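Long-range contacts in carboxypeptidase D (Drosophila melanogaster, PDB 3MN8), which removes C-terminal arginine or lysine residues from peptides and proteins by zinc-dependent hydrolysis, and so processes peptide hormones, neuropeptides and growth factors: residues A[68-73]-A[193-198]; A[88-93]-A[373-378]; A[144-149]-A[166-171]; A[218-223]-A[268-273]; A[337-342]-A[410-415]. All coordinates share one frame; numbering follows the deposited sequence.

Contact 1 of 5, residues A[68-73]-A[193-198]; sequences RSLEGR and SRQPET
Leu70 lays its CD2 methyl on the ring of Pro196, 3.5 Å from Pro196 CG, and the two side chains cross at about a right angle. Its other methyl, CD1, comes to 4.1 Å from OE1 of Gln195, an oxygen already hydrogen-bonded to Asn167. The proline is also touched from further back in the same loop: Pro196 CB lies 3.4 Å from the carbonyl O of Arg68. The polar half of the contact belongs to Glu197. A bend in its chain (chi2 88°) swings CD toward the loop, where OE1 accepts a weak hydrogen bond of 3.3 Å from Leu70 N and rests against CA and CB of Ser69. OE2 is hydrogen-bonded to Asn167, so the two oxygens of one carboxylate reach two different loops. What OE1 meets is the start of a type I turn from Ser69 to Gly72, closed by the bond from Gly72 N to Ser69 O at 3.1 Å. Ser69 OG reinforces that turn from within, taking Arg73 N at 3.1 Å and, weakly, Glu71 N, while its strongest partner is Asp146. Asp146 also forms a salt bridge with Arg73. The Glu197 side chain is about 14 Å from the zinc ion, well outside its coordination sphere. In the fold, the loop is the hairpin connection between antiparallel strands 61-68 and 74-80 at one margin of the central sheet; it meets the first turn of helix 196-205, with Gln195 at the N-cap position, and helix 145-149 borders it through Asp146 and Pro145.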
# COMPACT_ATOMS: atom_id res chain seq x y z
N ARG A 68 7.72 16.24 -8.37
CA ARG A 68 8.96 16.67 -7.76
C ARG A 68 8.72 17.33 -6.40
O ARG A 68 7.63 17.85 -6.13
CB ARG A 68 9.70 17.60 -8.71
CG ARG A 68 10.81 16.93 -9.52
CD ARG A 68 11.07 17.70 -10.80
NE ARG A 68 12.25 17.22 -11.50
CZ ARG A 68 12.34 17.09 -12.82
NH1 ARG A 68 11.31 17.40 -13.60
NH2 ARG A 68 13.46 16.65 -13.36
N SER A 69 9.74 17.27 -5.54
CA SER A 69 9.69 17.86 -4.21
C SER A 69 9.93 19.36 -4.31
O SER A 69 10.25 19.89 -5.38
CB SER A 69 10.75 17.23 -3.34
OG SER A 69 12.03 17.75 -3.66
N LEU A 70 9.79 20.05 -3.18
CA LEU A 70 10.05 21.49 -3.14
C LEU A 70 11.41 21.81 -3.75
O LEU A 70 11.56 22.77 -4.51
CB LEU A 70 10.03 22.01 -1.70
CG LEU A 70 8.66 22.12 -1.04
CD1 LEU A 70 8.79 22.51 0.43
CD2 LEU A 70 7.81 23.14 -1.77
N GLU A 71 12.39 20.98 -3.41
CA GLU A 71 13.76 21.30 -3.75
C GLU A 71 14.24 20.59 -5.01
O GLU A 71 15.45 20.43 -5.22
CB GLU A 71 14.65 20.99 -2.55
CG GLU A 71 14.25 21.77 -1.32
CD GLU A 71 15.13 21.46 -0.15
OE1 GLU A 71 15.47 20.26 0.03
OE2 GLU A 71 15.48 22.40 0.59
N GLY A 72 13.28 20.15 -5.83
CA GLY A 72 13.57 19.65 -7.16
C GLY A 72 13.80 18.16 -7.29
O GLY A 72 13.98 17.64 -8.40
N ARG A 73 13.79 17.45 -6.17
CA ARG A 73 14.05 16.02 -6.20
C ARG A 73 12.89 15.23 -6.80
O ARG A 73 11.72 15.49 -6.51
CB ARG A 73 14.38 15.52 -4.80
CG ARG A 73 15.48 16.33 -4.15
CD ARG A 73 15.87 15.74 -2.82
NE ARG A 73 16.45 16.76 -1.97
CZ ARG A 73 17.76 16.96 -1.84
NH1 ARG A 73 18.22 17.92 -1.04
NH2 ARG A 73 18.61 16.19 -2.50
N SER A 193 -3.20 22.53 -3.68
CA SER A 193 -2.38 23.54 -3.02
C SER A 193 -1.83 23.03 -1.69
O SER A 193 -1.61 23.81 -0.76
CB SER A 193 -3.13 24.85 -2.83
OG SER A 193 -2.20 25.91 -2.62
N ARG A 194 -1.63 21.72 -1.59
CA ARG A 194 -0.96 21.14 -0.44
C ARG A 194 0.53 21.17 -0.74
O ARG A 194 1.00 21.96 -1.57
CB ARG A 194 -1.37 19.68 -0.27
CG ARG A 194 -2.76 19.40 -0.73
CD ARG A 194 -3.63 19.07 0.45
NE ARG A 194 -5.00 18.75 0.05
CZ ARG A 194 -6.01 18.70 0.91
NH1 ARG A 194 -5.79 18.95 2.19
NH2 ARG A 194 -7.24 18.42 0.49
N GLN A 195 1.28 20.29 -0.07
CA GLN A 195 2.68 20.11 -0.40
C GLN A 195 2.80 19.34 -1.72
O GLN A 195 2.02 18.42 -2.00
CB GLN A 195 3.42 19.39 0.72
CG GLN A 195 3.33 20.09 2.06
CD GLN A 195 3.85 21.52 2.03
OE1 GLN A 195 4.99 21.78 1.64
NE2 GLN A 195 3.03 22.46 2.48
N PRO A 196 3.79 19.73 -2.53
CA PRO A 196 4.07 19.13 -3.84
C PRO A 196 3.94 17.63 -3.71
O PRO A 196 3.32 16.97 -4.53
CB PRO A 196 5.54 19.48 -4.06
CG PRO A 196 5.76 20.71 -3.29
CD PRO A 196 4.85 20.65 -2.10
N GLU A 197 4.54 17.11 -2.66
CA GLU A 197 4.69 15.67 -2.50
C GLU A 197 3.33 15.05 -2.29
O GLU A 197 3.02 14.01 -2.84
CB GLU A 197 5.63 15.37 -1.32
CG GLU A 197 7.08 15.83 -1.51
CD GLU A 197 7.32 17.27 -1.05
OE1 GLU A 197 8.47 17.75 -1.19
OE2 GLU A 197 6.35 17.90 -0.56
N THR A 198 2.51 15.72 -1.48
CA THR A 198 1.16 15.26 -1.21
C THR A 198 0.38 15.26 -2.52
O THR A 198 -0.15 14.24 -2.94
CB THR A 198 0.46 16.20 -0.22
OG1 THR A 198 1.35 16.53 0.87
CG2 THR A 198 -0.83 15.58 0.30

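Contact 2 of 5, residues A[88-93]-A[373-378]; sequences NLLTPP and EYWRLL
Trp375 fills the close-packed part of this contact, its indole covered on one face by the two prolines of the loop. Pro92 CA stands 3.8 Å above the ring plane and Pro93 CD 4.2 Å above it, both offset toward the rim; the first makes an off-centre CH-pi contact with the five-membered ring. At the edge, NE1 donates to Leu90 O at 3.1 Å in a nearly straight bond (167°). That oxygen lies in the indole plane, yet the N-H reaches it from well above the carbonyl plane. The same oxygen is hydrogen-bonded to Lys340 NZ. One peptide earlier in the loop, Glu373 OE1 accepts from Leu90 N at 2.7 Å, again almost linearly (165°), while the Leu90 CD2 methyl rests 3.9 Å from Glu373 CB, the two side chains running in opposite directions. The looser side is at Leu89, which is exposed: it crosses the glutamate obliquely and brings its CD1 methyl to 3.7 Å from Glu373 OE1. Both polar groups of Leu90, at the heart of a type II turn from Asn88 to Thr91, are therefore bound by side chains of strand 373-376. OE2 of Glu373 turns to Arg87 and Ser369. Catalytic domain and transthyretin-like domain are thus joined here by hydrogen bonds to main-chain groups of Leu90, with apolar cover above the indole, and the glutamate charge is probably balanced by Arg87 from the catalytic side.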
# COMPACT_ATOMS: atom_id res chain seq x y z
N ASN A 88 -2.70 -6.59 -17.44
CA ASN A 88 -3.62 -7.64 -17.85
C ASN A 88 -4.95 -7.51 -17.12
O ASN A 88 -5.00 -7.25 -15.92
CB ASN A 88 -3.01 -9.01 -17.60
CG ASN A 88 -1.73 -9.22 -18.38
OD1 ASN A 88 -0.67 -9.50 -17.80
ND2 ASN A 88 -1.80 -9.07 -19.70
N LEU A 89 -6.03 -7.68 -17.86
CA LEU A 89 -7.35 -7.57 -17.28
C LEU A 89 -7.38 -8.34 -15.96
O LEU A 89 -6.91 -9.47 -15.88
CB LEU A 89 -8.39 -8.12 -18.25
CG LEU A 89 -9.83 -7.69 -17.96
CD1 LEU A 89 -10.00 -6.24 -18.36
CD2 LEU A 89 -10.82 -8.56 -18.71
N LEU A 90 -7.92 -7.70 -14.93
CA LEU A 90 -8.14 -8.34 -13.64
C LEU A 90 -6.86 -8.64 -12.87
O LEU A 90 -6.91 -9.32 -11.85
CB LEU A 90 -9.01 -9.59 -13.78
CG LEU A 90 -10.47 -9.26 -14.11
CD1 LEU A 90 -11.32 -10.51 -14.31
CD2 LEU A 90 -11.04 -8.38 -13.02
N THR A 91 -5.73 -8.14 -13.35
CA THR A 91 -4.53 -8.12 -12.52
C THR A 91 -4.61 -6.92 -11.59
O THR A 91 -4.81 -5.79 -12.05
CB THR A 91 -3.23 -8.01 -13.32
OG1 THR A 91 -3.04 -9.20 -14.10
CG2 THR A 91 -2.05 -7.85 -12.37
N PRO A 92 -4.45 -7.17 -10.27
CA PRO A 92 -4.50 -6.16 -9.20
C PRO A 92 -3.30 -5.24 -9.21
O PRO A 92 -2.16 -5.71 -9.09
CB PRO A 92 -4.48 -7.00 -7.92
CG PRO A 92 -4.75 -8.41 -8.34
CD PRO A 92 -4.26 -8.53 -9.73
N PRO A 93 -3.54 -3.93 -9.34
CA PRO A 93 -2.46 -2.97 -9.10
C PRO A 93 -2.31 -2.78 -7.59
O PRO A 93 -3.30 -2.74 -6.85
CB PRO A 93 -2.95 -1.67 -9.77
CG PRO A 93 -4.39 -1.88 -10.08
CD PRO A 93 -4.82 -3.26 -9.60
N GLU A 373 -13.61 -3.39 -14.36
CA GLU A 373 -13.05 -4.34 -13.42
C GLU A 373 -13.25 -3.90 -11.98
O GLU A 373 -13.30 -2.70 -11.69
CB GLU A 373 -11.55 -4.52 -13.66
CG GLU A 373 -11.06 -4.14 -15.02
CD GLU A 373 -9.54 -4.13 -15.09
OE1 GLU A 373 -8.95 -5.23 -14.97
OE2 GLU A 373 -8.94 -3.04 -15.25
N TYR A 374 -13.36 -4.87 -11.09
CA TYR A 374 -13.37 -4.60 -9.66
C TYR A 374 -12.72 -5.78 -8.94
O TYR A 374 -12.77 -6.92 -9.41
CB TYR A 374 -14.80 -4.42 -9.15
CG TYR A 374 -15.52 -5.74 -8.98
CD1 TYR A 374 -16.28 -6.28 -10.02
CD2 TYR A 374 -15.42 -6.46 -7.79
CE1 TYR A 374 -16.92 -7.51 -9.88
CE2 TYR A 374 -16.05 -7.68 -7.64
CZ TYR A 374 -16.80 -8.20 -8.68
OH TYR A 374 -17.43 -9.40 -8.52
N TRP A 375 -12.09 -5.49 -7.81
CA TRP A 375 -11.56 -6.51 -6.94
C TRP A 375 -12.11 -6.19 -5.57
O TRP A 375 -11.94 -5.06 -5.09
CB TRP A 375 -10.03 -6.42 -6.87
CG TRP A 375 -9.35 -6.46 -8.18
CD1 TRP A 375 -8.67 -7.52 -8.74
CD2 TRP A 375 -9.25 -5.38 -9.12
NE1 TRP A 375 -8.17 -7.16 -9.97
CE2 TRP A 375 -8.51 -5.86 -10.23
CE3 TRP A 375 -9.72 -4.06 -9.14
CZ2 TRP A 375 -8.25 -5.07 -11.33
CZ3 TRP A 375 -9.46 -3.28 -10.24
CH2 TRP A 375 -8.73 -3.78 -11.32
N ARG A 376 -12.78 -7.15 -4.94
CA ARG A 376 -13.31 -6.91 -3.61
C ARG A 376 -12.66 -7.87 -2.63
O ARG A 376 -12.94 -9.07 -2.60
CB ARG A 376 -14.83 -7.04 -3.59
CG ARG A 376 -15.46 -6.87 -2.21
CD ARG A 376 -15.27 -5.48 -1.65
NE ARG A 376 -15.84 -5.34 -0.31
CZ ARG A 376 -15.72 -4.26 0.46
NH1 ARG A 376 -15.05 -3.20 0.05
NH2 ARG A 376 -16.29 -4.24 1.65
N LEU A 377 -11.75 -7.31 -1.85
CA LEU A 377 -11.02 -8.11 -0.88
C LEU A 377 -12.01 -8.61 0.15
O LEU A 377 -12.81 -7.85 0.67
CB LEU A 377 -9.95 -7.27 -0.21
CG LEU A 377 -8.92 -6.64 -1.14
CD1 LEU A 377 -7.79 -6.05 -0.32
CD2 LEU A 377 -8.41 -7.65 -2.15
N LEU A 378 -11.94 -9.90 0.46
CA LEU A 378 -12.87 -10.45 1.43
C LEU A 378 -12.22 -11.46 2.37
O LEU A 378 -11.32 -12.21 2.01
CB LEU A 378 -14.09 -11.07 0.72
CG LEU A 378 -15.11 -10.14 0.05
CD1 LEU A 378 -16.10 -10.92 -0.80
CD2 LEU A 378 -15.87 -9.30 1.07

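Contact 3 of 5, residues A[144-149]-A[166-171]; sequences NPDGYA and GNAANI
Asn144 ND2 is held by two carbonyl oxygens: Gly166 O across the contact, at 3.3 Å in a weak but nearly straight bond (170°), and Met100 O. The other branch of the same amide caps its own helix. With CG anti to the backbone N (chi1 -174°), Asn144 OD1 accepts from Gly147 N at 2.6 Å, the N-H coming from above the amide plane. Because Gly147 lacks a CB, which would collide with Gly166 O, its CA can come within 3.5 Å of that oxygen. The amides of Asn144 and Asn167 are turned 70° apart, and Asn144 OD1 rests 3.7 Å from Asn167 CA. Asn167 in turn folds its own loop as an Asx turn: OD1 takes Ala169 N at 2.8 Å and, more weakly, Ile171 N, while ND2 reaches Gln195 and Glu197. Beside this, Ala168 CB sits 3.8 Å from OD2 of Asp146, which also accepts Glu71 N, while OD1 goes to Ser69 and Arg73. The sequence Asn-Pro-Asp-Gly with its asparagine N-cap is a familiar element of the M14 carboxypeptidases; here it sets the start of helix 145-149 close to the catalytic centre, with the Asn144 side chain about 9 Å from the zinc ion.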
# COMPACT_ATOMS: atom_id res chain seq x y z
N ASN A 144 9.49 11.46 0.52
CA ASN A 144 10.00 12.69 1.10
C ASN A 144 11.53 12.78 1.02
O ASN A 144 12.23 12.63 2.04
CB ASN A 144 9.52 12.85 2.53
CG ASN A 144 9.91 14.18 3.13
OD1 ASN A 144 10.41 15.07 2.43
ND2 ASN A 144 9.68 14.33 4.43
N PRO A 145 12.06 13.02 -0.19
CA PRO A 145 13.50 13.15 -0.45
C PRO A 145 14.10 14.33 0.32
O PRO A 145 15.20 14.24 0.86
CB PRO A 145 13.57 13.43 -1.96
CG PRO A 145 12.20 13.20 -2.50
CD PRO A 145 11.24 13.34 -1.38
N ASP A 146 13.37 15.43 0.33
CA ASP A 146 13.85 16.65 0.94
C ASP A 146 13.92 16.41 2.43
O ASP A 146 14.85 16.86 3.11
CB ASP A 146 12.91 17.82 0.60
CG ASP A 146 12.97 18.23 -0.88
OD1 ASP A 146 13.55 17.48 -1.69
OD2 ASP A 146 12.45 19.30 -1.22
N GLY A 147 12.93 15.68 2.93
CA GLY A 147 12.86 15.36 4.35
C GLY A 147 14.02 14.47 4.71
O GLY A 147 14.69 14.66 5.73
N TYR A 148 14.27 13.49 3.85
CA TYR A 148 15.35 12.53 4.04
C TYR A 148 16.70 13.23 4.06
O TYR A 148 17.44 13.16 5.04
CB TYR A 148 15.31 11.49 2.93
CG TYR A 148 16.49 10.54 2.94
CD1 TYR A 148 16.63 9.58 3.94
CD2 TYR A 148 17.44 10.58 1.93
CE1 TYR A 148 17.70 8.69 3.94
CE2 TYR A 148 18.51 9.69 1.93
CZ TYR A 148 18.63 8.75 2.94
OH TYR A 148 19.68 7.88 2.95
N ALA A 149 17.00 13.92 2.96
CA ALA A 149 18.22 14.71 2.84
C ALA A 149 18.54 15.52 4.10
O ALA A 149 19.71 15.76 4.40
CB ALA A 149 18.15 15.63 1.62
N GLY A 166 9.18 16.28 8.46
CA GLY A 166 8.31 16.96 7.51
C GLY A 166 9.12 17.27 6.27
O GLY A 166 10.32 16.96 6.23
N ASN A 167 8.50 17.89 5.27
CA ASN A 167 9.21 18.21 4.04
C ASN A 167 10.11 19.42 4.24
O ASN A 167 10.49 19.75 5.37
CB ASN A 167 8.28 18.36 2.82
CG ASN A 167 7.39 19.60 2.89
OD1 ASN A 167 7.49 20.41 3.82
ND2 ASN A 167 6.53 19.75 1.89
N ALA A 168 10.47 20.08 3.14
CA ALA A 168 11.41 21.19 3.22
C ALA A 168 10.76 22.42 3.84
O ALA A 168 11.46 23.31 4.33
CB ALA A 168 11.99 21.51 1.84
N ALA A 169 9.43 22.49 3.80
CA ALA A 169 8.69 23.59 4.43
C ALA A 169 8.32 23.23 5.87
O ALA A 169 7.62 23.99 6.56
CB ALA A 169 7.45 23.94 3.62
N ASN A 170 8.81 22.08 6.33
CA ASN A 170 8.58 21.60 7.68
C ASN A 170 7.13 21.30 8.01
O ASN A 170 6.71 21.41 9.16
CB ASN A 170 9.13 22.59 8.71
CG ASN A 170 10.53 22.26 9.14
OD1 ASN A 170 11.45 23.06 8.95
ND2 ASN A 170 10.71 21.08 9.71
N ILE A 171 6.34 20.92 7.00
CA ILE A 171 5.00 20.41 7.32
C ILE A 171 4.96 18.89 7.23
O ILE A 171 5.68 18.29 6.43
CB ILE A 171 3.84 21.06 6.50
CG1 ILE A 171 3.62 20.34 5.17
CG2 ILE A 171 4.06 22.57 6.33
CD1 ILE A 171 2.58 19.23 5.23

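Contact 4 of 5, residues A[218-223]-A[268-273]; sequences GGAVVA and CNDSFS
Val222 pushes its CG2 methyl onto the face of Phe272, 3.8 Å from the ring centroid in a CH-pi contact, with the valine set roughly perpendicular to the phenylalanine side chain. CG2 stands anti to the backbone N; CG1, between the N and the carbonyl carbon (chi1 68°), reaches the CE1 side of the same ring, so both methyls lie on one side of the phenyl, CG2 near CG and CD1, CG1 near CE1. At the other end of the contact the bump comes from the second segment. Cys268 SG fits into a hollow formed by Ala220 CA at 3.4 Å and Val221 CG2 at 3.5 Å, with Ala220 CB a little further off. Between these two bumps, Ala220 CB points to the carboxylate oxygen OD2 of Asp270. No hydrogen bond crosses between the two segments; they meet by van der Waals contact. Cys268 SG is bound to Cys308 in a disulfide, and Phe272 stacks edge-to-face with Trp282. Gly218 touches the bound inhibitor and the Val222 side chain is about 4 Å from that of Glu305, the predicted proton donor/acceptor. The loop 268-273, arriving after helix 245-257, thus lies over the start of strand 222-225, which runs in the central sheet between strand 300-305 and edge strand 276-278.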
# COMPACT_ATOMS: atom_id res chain seq x y z
N GLY A 218 8.65 4.59 10.96
CA GLY A 218 9.53 4.09 12.00
C GLY A 218 9.18 4.78 13.29
O GLY A 218 8.47 5.79 13.28
N GLY A 219 9.66 4.24 14.40
CA GLY A 219 9.38 4.83 15.69
C GLY A 219 8.81 3.75 16.58
O GLY A 219 8.92 3.80 17.81
N ALA A 220 8.22 2.75 15.94
CA ALA A 220 7.65 1.65 16.69
C ALA A 220 7.57 0.45 15.77
O ALA A 220 7.96 0.53 14.61
CB ALA A 220 6.26 2.03 17.22
N VAL A 221 7.08 -0.67 16.31
CA VAL A 221 6.98 -1.91 15.56
C VAL A 221 5.56 -2.46 15.65
O VAL A 221 5.21 -3.13 16.63
CB VAL A 221 7.95 -2.97 16.10
CG1 VAL A 221 8.13 -4.07 15.08
CG2 VAL A 221 9.30 -2.34 16.45
N VAL A 222 4.75 -2.19 14.63
CA VAL A 222 3.32 -2.52 14.69
C VAL A 222 2.62 -2.33 13.35
O VAL A 222 3.04 -1.52 12.52
CB VAL A 222 2.59 -1.64 15.76
CG1 VAL A 222 2.54 -0.18 15.29
CG2 VAL A 222 1.17 -2.17 16.08
N ALA A 223 1.54 -3.08 13.15
CA ALA A 223 0.74 -3.00 11.95
C ALA A 223 -0.57 -2.25 12.26
O ALA A 223 -1.44 -2.75 12.99
CB ALA A 223 0.46 -4.40 11.43
N CYS A 268 9.42 -1.39 21.75
CA CYS A 268 9.62 0.05 21.99
C CYS A 268 8.77 0.64 23.11
O CYS A 268 8.28 1.77 22.99
CB CYS A 268 9.41 0.87 20.70
SG CYS A 268 9.20 -0.08 19.18
N ASN A 269 8.59 -0.12 24.19
CA ASN A 269 7.74 0.30 25.31
C ASN A 269 6.24 0.30 24.96
O ASN A 269 5.40 0.68 25.79
CB ASN A 269 8.16 1.67 25.86
CG ASN A 269 9.50 1.63 26.61
OD1 ASN A 269 10.17 2.65 26.75
ND2 ASN A 269 9.87 0.45 27.10
N ASP A 270 5.91 -0.14 23.75
CA ASP A 270 4.52 -0.18 23.30
C ASP A 270 3.88 -1.52 23.62
O ASP A 270 4.58 -2.53 23.70
CB ASP A 270 4.43 0.06 21.79
CG ASP A 270 4.97 1.42 21.39
OD1 ASP A 270 4.82 2.38 22.17
OD2 ASP A 270 5.54 1.52 20.28
N SER A 271 2.56 -1.52 23.80
CA SER A 271 1.82 -2.76 23.99
C SER A 271 0.70 -2.88 22.96
O SER A 271 -0.35 -2.24 23.08
CB SER A 271 1.24 -2.85 25.40
OG SER A 271 0.45 -4.02 25.55
N PHE A 272 0.94 -3.70 21.94
CA PHE A 272 -0.01 -3.87 20.83
C PHE A 272 -0.39 -5.34 20.65
O PHE A 272 0.38 -6.12 20.09
CB PHE A 272 0.61 -3.33 19.54
CG PHE A 272 0.74 -1.83 19.50
CD1 PHE A 272 1.97 -1.23 19.26
CD2 PHE A 272 -0.38 -1.01 19.66
CE1 PHE A 272 2.10 0.16 19.19
CE2 PHE A 272 -0.26 0.38 19.59
CZ PHE A 272 0.99 0.97 19.36
N SER A 273 -1.57 -5.72 21.13
CA SER A 273 -2.04 -7.11 21.07
C SER A 273 -1.93 -7.68 19.66
O SER A 273 -2.57 -7.19 18.72
CB SER A 273 -3.49 -7.23 21.57
OG SER A 273 -4.01 -8.53 21.37

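Contact 5 of 5, residues A[337-342]-A[410-415]; sequences IGIKGL and LRLDFK
Leu410 opens the edge strand of a small three-stranded sheet in the transthyretin-like domain, pairing in parallel with strand 339-344. Its N-H goes to Gly338 O at 3.1 Å, on a lone pair in the carbonyl plane, and its own carbonyl receives Lys340 N at 3.0 Å. Leu410 CB meets Ile339 CG2 at 3.8 Å on the face of the sheet that these two residues share. Arg411 turns to the other face, beside Lys340. Its chain is bent at chi2 and chi3 and runs back over the neighbouring strand: CD lies 3.8 Å from Gly341 CA and NH1 near Leu342 CD1. Leu412 N makes only a weak bond to Lys340 O, while Leu412 CD2 packs on Ile339 CD1 and its carbonyl is hydrogen-bonded to Tyr374 OH from the third strand. Here the regular pairing breaks, and Asp413 repairs it with a side chain. OD1 accepts Leu342 N at 2.9 Å from above the carboxylate plane, in place of a main-chain acceptor, and on its syn lone pair takes NH1 of Arg411 as part of a salt bridge. The arginine's charge is thus probably offset within its own strand, and the arginine in turn steadies the carboxylate that receives Leu342 N. Phe414 resumes main-chain pairing. Its ring packs on Val385 and Ala387 of strand 381-388, in the other sheet of the domain. The last link is Phe414 N to Leu342 O, met nearly along the C=O axis at an angle of 163°.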
# COMPACT_ATOMS: atom_id res chain seq x y z
N ILE A 337 -7.13 -12.05 -2.24
CA ILE A 337 -8.28 -12.58 -1.53
C ILE A 337 -9.57 -12.02 -2.07
O ILE A 337 -9.58 -11.04 -2.83
CB ILE A 337 -8.21 -12.32 -0.02
CG1 ILE A 337 -8.29 -10.82 0.26
CG2 ILE A 337 -6.95 -12.96 0.58
CD1 ILE A 337 -8.09 -10.49 1.72
N GLY A 338 -10.67 -12.65 -1.67
CA GLY A 338 -11.99 -12.20 -2.06
C GLY A 338 -12.34 -12.56 -3.49
O GLY A 338 -12.13 -13.69 -3.92
N ILE A 339 -12.87 -11.58 -4.20
CA ILE A 339 -13.36 -11.80 -5.55
C ILE A 339 -12.94 -10.68 -6.47
O ILE A 339 -12.30 -9.70 -6.07
CB ILE A 339 -14.89 -11.86 -5.63
CG1 ILE A 339 -15.48 -10.56 -5.07
CG2 ILE A 339 -15.42 -13.11 -4.93
CD1 ILE A 339 -17.00 -10.44 -5.15
N LYS A 340 -13.32 -10.85 -7.73
CA LYS A 340 -13.02 -9.88 -8.75
C LYS A 340 -13.86 -10.25 -9.96
O LYS A 340 -14.31 -11.40 -10.07
CB LYS A 340 -11.53 -9.87 -9.10
CG LYS A 340 -10.96 -11.14 -9.70
CD LYS A 340 -9.51 -10.87 -10.13
CE LYS A 340 -8.81 -12.11 -10.63
NZ LYS A 340 -7.35 -11.83 -10.76
N GLY A 341 -14.10 -9.27 -10.83
CA GLY A 341 -14.94 -9.50 -11.98
C GLY A 341 -15.22 -8.28 -12.84
O GLY A 341 -14.60 -7.22 -12.70
N LEU A 342 -16.17 -8.46 -13.74
CA LEU A 342 -16.50 -7.42 -14.70
C LEU A 342 -17.96 -7.06 -14.61
O LEU A 342 -18.83 -7.94 -14.54
CB LEU A 342 -16.20 -7.89 -16.11
CG LEU A 342 -14.77 -8.35 -16.38
CD1 LEU A 342 -14.70 -8.97 -17.76
CD2 LEU A 342 -13.75 -7.20 -16.22
N LEU A 410 -11.83 -15.20 -6.56
CA LEU A 410 -12.92 -15.84 -7.26
C LEU A 410 -13.55 -14.89 -8.27
O LEU A 410 -13.93 -13.76 -7.92
CB LEU A 410 -13.96 -16.31 -6.25
CG LEU A 410 -13.55 -17.61 -5.58
CD1 LEU A 410 -14.21 -17.76 -4.22
CD2 LEU A 410 -13.90 -18.77 -6.51
N ARG A 411 -13.66 -15.34 -9.52
CA ARG A 411 -14.27 -14.54 -10.57
C ARG A 411 -15.77 -14.47 -10.38
O ARG A 411 -16.40 -15.43 -9.96
CB ARG A 411 -13.97 -15.10 -11.95
CG ARG A 411 -14.72 -14.36 -13.03
CD ARG A 411 -14.10 -13.00 -13.32
NE ARG A 411 -13.18 -13.10 -14.44
CZ ARG A 411 -13.50 -12.82 -15.70
NH1 ARG A 411 -14.72 -12.40 -16.01
NH2 ARG A 411 -12.60 -12.94 -16.67
N LEU A 412 -16.35 -13.32 -10.72
CA LEU A 412 -17.77 -13.11 -10.53
C LEU A 412 -18.14 -11.85 -11.29
O LEU A 412 -17.73 -10.75 -10.92
CB LEU A 412 -18.10 -12.95 -9.04
CG LEU A 412 -19.58 -12.83 -8.65
CD1 LEU A 412 -20.29 -14.16 -8.84
CD2 LEU A 412 -19.73 -12.36 -7.21
N ASP A 413 -18.90 -12.01 -12.37
CA ASP A 413 -19.20 -10.90 -13.27
C ASP A 413 -20.64 -10.47 -13.17
O ASP A 413 -21.46 -11.13 -12.54
CB ASP A 413 -18.92 -11.29 -14.73
CG ASP A 413 -17.46 -11.57 -15.00
OD1 ASP A 413 -16.61 -11.32 -14.12
OD2 ASP A 413 -17.16 -12.03 -16.12
N PHE A 414 -20.94 -9.35 -13.81
CA PHE A 414 -22.28 -8.82 -13.84
C PHE A 414 -22.61 -8.24 -15.21
O PHE A 414 -21.82 -7.50 -15.79
CB PHE A 414 -22.43 -7.74 -12.77
CG PHE A 414 -22.23 -8.25 -11.38
CD1 PHE A 414 -20.97 -8.25 -10.81
CD2 PHE A 414 -23.31 -8.74 -10.64
CE1 PHE A 414 -20.78 -8.72 -9.52
CE2 PHE A 414 -23.13 -9.22 -9.35
CZ PHE A 414 -21.86 -9.21 -8.79
N LYS A 415 -23.79 -8.60 -15.72
CA LYS A 415 -24.40 -7.88 -16.83
C LYS A 415 -25.58 -7.06 -16.30
O LYS A 415 -26.43 -7.55 -15.56
CB LYS A 415 -24.84 -8.83 -17.95
CG LYS A 415 -23.69 -9.49 -18.66
CD LYS A 415 -24.10 -10.02 -20.03
CE LYS A 415 -22.88 -10.34 -20.89
NZ LYS A 415 -23.27 -10.65 -22.30

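How the contacts relate
The chain holds the first carboxypeptidase-like domain, in its active 1B form, followed by its transthyretin-like domain. Two pairs of contacts touch, and contact 4 stands apart. Contacts 1 and 3, with centres 9 Å apart, share polar partners around Asp146 and Asn167; contact 3 is nested within the chain loop that contact 1 closes. Contact 4 follows later in the same catalytic domain, its centre 24 Å from that of contact 3, near the inhibitor. Contacts 2 and 5, with centres 8 Å apart, meet on neighbouring strands 373-376 and 339-344. Contact 5 lies within the transthyretin-like domain, while contact 2 ties that domain back to a loop ahead of strand 93-97, about 30 Å or more, centre to centre, from contacts 1, 3 and 4.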